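Local coordinates for protein Nsp15 (Middle East respiratory syndrome-related coronavirus, PDB 5YVD) that acts as a viral endoribonuclease, probably cutting RNA at uridylates as other coronavirus Nsp15 enzymes of the EndoU family do, at residues Lys70-Leu75 with Ile319-Met323. Sequence-based numbering, arbitrary orientation.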
ATOM      1  N   LYS A  70      -4.512  20.169  24.624  1.00 36.07           N
ATOM      2  CA  LYS A  70      -3.831  19.755  25.849  1.00 36.01           C
ATOM      3  C   LYS A  70      -4.706  19.947  27.088  1.00 37.79           C
ATOM      4  O   LYS A  70      -4.535  19.241  28.083  1.00 38.63           O
ATOM      5  CB  LYS A  70      -2.508  20.517  26.024  1.00 38.34           C
ATOM      6  CG  LYS A  70      -2.689  21.947  26.496  1.00 40.65           C
ATOM      7  CD  LYS A  70      -1.555  22.889  26.149  1.00 41.31           C
ATOM      8  CE  LYS A  70      -2.025  24.334  26.320  1.00 41.26           C
ATOM      9  NZ  LYS A  70      -0.933  25.320  26.100  1.00 42.20           N
ATOM     10  N   LEU A  71      -5.636  20.902  27.053  1.00 36.90           N
ATOM     11  CA  LEU A  71      -6.567  21.037  28.160  1.00 38.93           C
ATOM     12  C   LEU A  71      -7.562  19.866  28.159  1.00 41.95           C
ATOM     13  O   LEU A  71      -7.876  19.276  29.200  1.00 46.99           O
ATOM     14  CB  LEU A  71      -7.290  22.375  28.100  1.00 39.77           C
ATOM     15  CG  LEU A  71      -6.428  23.651  28.192  1.00 41.36           C
ATOM     16  CD1 LEU A  71      -7.325  24.859  28.420  1.00 41.93           C
ATOM     17  CD2 LEU A  71      -5.366  23.602  29.274  1.00 41.09           C
ATOM     18  N   LEU A  72      -8.038  19.500  26.984  1.00 42.53           N
ATOM     19  CA  LEU A  72      -8.968  18.399  26.900  1.00 44.41           C
ATOM     20  C   LEU A  72      -8.288  17.151  27.402  1.00 43.10           C
ATOM     21  O   LEU A  72      -8.822  16.467  28.258  1.00 43.54           O
ATOM     22  CB  LEU A  72      -9.463  18.218  25.474  1.00 45.96           C
ATOM     23  CG  LEU A  72     -10.061  19.480  24.832  1.00 47.72           C
ATOM     24  CD1 LEU A  72     -10.713  19.091  23.509  1.00 50.74           C
ATOM     25  CD2 LEU A  72     -11.048  20.220  25.734  1.00 44.35           C
ATOM     26  N   HIS A  73      -7.085  16.895  26.904  1.00 43.69           N
ATOM     27  CA  HIS A  73      -6.277  15.744  27.354  1.00 45.08           C
ATOM     28  C   HIS A  73      -6.016  15.736  28.862  1.00 40.80           C
ATOM     29  O   HIS A  73      -6.090  14.698  29.492  1.00 42.83           O
ATOM     30  CB  HIS A  73      -4.959  15.710  26.574  1.00 47.63           C
ATOM     31  CG  HIS A  73      -3.952  14.735  27.097  1.00 49.78           C
ATOM     32  ND1 HIS A  73      -4.165  13.375  27.110  1.00 52.54           N
ATOM     33  CD2 HIS A  73      -2.705  14.924  27.585  1.00 52.48           C
ATOM     34  CE1 HIS A  73      -3.099  12.768  27.600  1.00 54.56           C
ATOM     35  NE2 HIS A  73      -2.196  13.686  27.893  1.00 55.09           N
ATOM     36  N   ASN A  74      -5.739  16.893  29.440  1.00 38.02           N
ATOM     37  CA  ASN A  74      -5.462  16.970  30.861  1.00 38.38           C
ATOM     38  C   ASN A  74      -6.722  16.832  31.755  1.00 42.40           C
ATOM     39  O   ASN A  74      -6.610  16.411  32.909  1.00 40.46           O
ATOM     40  CB  ASN A  74      -4.709  18.267  31.187  1.00 37.45           C
ATOM     41  CG  ASN A  74      -3.307  18.313  30.582  1.00 36.75           C
ATOM     42  OD1 ASN A  74      -2.851  17.358  29.940  1.00 37.33           O
ATOM     43  ND2 ASN A  74      -2.625  19.442  30.767  1.00 33.79           N
ATOM     44  N   LEU A  75      -7.903  17.201  31.236  1.00 43.75           N
ATOM     45  CA  LEU A  75      -9.175  16.891  31.900  1.00 43.35           C
ATOM     46  C   LEU A  75      -9.618  15.455  31.616  1.00 43.86           C
ATOM     47  O   LEU A  75     -10.691  15.031  32.056  1.00 46.22           O
ATOM     48  CB  LEU A  75     -10.281  17.835  31.437  1.00 46.14           C
ATOM     49  CG  LEU A  75     -10.113  19.347  31.604  1.00 48.52           C
ATOM     50  CD1 LEU A  75     -11.401  20.025  31.183  1.00 45.33           C
ATOM     51  CD2 LEU A  75      -9.741  19.719  33.034  1.00 51.04           C
ATOM     52  N   ILE A 319      -0.840  23.703  36.824  1.00 42.80           N
ATOM     53  CA  ILE A 319      -0.723  24.286  35.498  1.00 42.26           C
ATOM     54  C   ILE A 319      -1.612  23.545  34.515  1.00 43.06           C
ATOM     55  O   ILE A 319      -1.699  22.315  34.560  1.00 46.02           O
ATOM     56  CB  ILE A 319       0.706  24.128  34.947  1.00 44.85           C
ATOM     57  CG1 ILE A 319       1.723  24.830  35.843  1.00 46.89           C
ATOM     58  CG2 ILE A 319       0.797  24.693  33.534  1.00 44.81           C
ATOM     59  CD1 ILE A 319       3.163  24.530  35.495  1.00 48.33           C
ATOM     60  N   ASP A 320      -2.244  24.265  33.599  1.00 43.03           N
ATOM     61  CA  ASP A 320      -2.987  23.605  32.526  1.00 46.56           C
ATOM     62  C   ASP A 320      -3.952  22.532  33.092  1.00 47.22           C
ATOM     63  O   ASP A 320      -4.118  21.441  32.515  1.00 48.22           O
ATOM     64  CB  ASP A 320      -2.013  22.980  31.487  1.00 45.24           C
ATOM     65  CG  ASP A 320      -1.357  24.031  30.557  1.00 44.14           C
ATOM     66  OD1 ASP A 320      -1.617  25.233  30.695  1.00 44.66           O
ATOM     67  OD2 ASP A 320      -0.571  23.657  29.667  1.00 42.48           O
ATOM     68  N   LEU A 321      -4.562  22.855  34.229  1.00 42.09           N
ATOM     69  CA  LEU A 321      -5.595  22.029  34.844  1.00 43.30           C
ATOM     70  C   LEU A 321      -5.128  20.677  35.439  1.00 44.69           C
ATOM     71  O   LEU A 321      -5.965  19.930  35.922  1.00 43.16           O
ATOM     72  CB  LEU A 321      -6.779  21.845  33.886  1.00 41.61           C
ATOM     73  CG  LEU A 321      -7.349  23.145  33.279  1.00 42.33           C
ATOM     74  CD1 LEU A 321      -8.423  22.878  32.231  1.00 44.40           C
ATOM     75  CD2 LEU A 321      -7.920  24.077  34.336  1.00 43.96           C
ATOM     76  N   THR A 322      -3.816  20.399  35.424  1.00 49.18           N
ATOM     77  CA  THR A 322      -3.191  19.232  36.108  1.00 48.63           C
ATOM     78  C   THR A 322      -2.164  19.715  37.131  1.00 48.37           C
ATOM     79  O   THR A 322      -1.998  20.925  37.342  1.00 42.49           O
ATOM     80  CB  THR A 322      -2.387  18.336  35.140  1.00 49.31           C
ATOM     81  OG1 THR A 322      -2.683  18.697  33.790  1.00 55.08           O
ATOM     82  CG2 THR A 322      -2.666  16.848  35.377  1.00 48.76           C
ATOM     83  N   MET A 323      -1.469  18.768  37.755  1.00 49.50           N
ATOM     84  CA  MET A 323      -0.292  19.091  38.559  1.00 54.38           C
ATOM     85  C   MET A 323       0.913  18.850  37.697  1.00 49.22           C
ATOM     86  O   MET A 323       0.983  17.803  37.070  1.00 51.66           O
ATOM     87  CB  MET A 323      -0.208  18.220  39.827  1.00 58.54           C
ATOM     88  CG  MET A 323       0.654  18.827  40.929  1.00 65.67           C
ATOM     89  SD  MET A 323      -0.079  20.320  41.677  1.00 77.06           S
ATOM     90  CE  MET A 323      -0.924  19.627  43.104  1.00 76.61           C
TER
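Asn74, in the last turn of helix 69-74, reaches across to Asp320 at the tip of a beta hairpin, where a type I' turn from Ile319 to Thr322 joins strands 312-319 and 322-331. The contact thus docks a helix of the middle domain on a hairpin of the endoribonuclease domain. The turn itself is closed by backbone bonds in both directions between Ile319 and Thr322.

One hydrogen bond spans the two segments. Asn74 ND2 donates to Asp320 O over 3.0 Å, nearly straight at 169°. The acceptor lies in the amide plane of Asn74, while the donor sits tilted 19° from the carbonyl plane. Asn74 CG stands beside the backbone N (chi1 -66°), which carries the amide out to the turn. Thr322 OG1 adds a weak bond to the same carbonyl oxygen.

Lys70 NZ and Asp320 OD2 form a long salt bridge, 4.0 Å, with the placement of OD2 less certain. Lys70 NZ also hydrogen-bonds Ser194 OG, Thr192 OG1 and Tyr153 OH. Asp320 OD1 accepts from Thr192 N, and Thr271 OG1, hydrogen-bonded to both OD2 and Asn74 ND2, links the carboxylate to the amide.

Apolar packing completes the joint. Leu71 CD2 packs against CA and CB of Asp320, the side chains crossing at about a right angle, and Leu71 CB lies 4.3 Å from Leu321 CD1. Met148 touches both Leu75 and Leu321, whose methyls CD2 and CD1, respectively, meet at 3.5 Å.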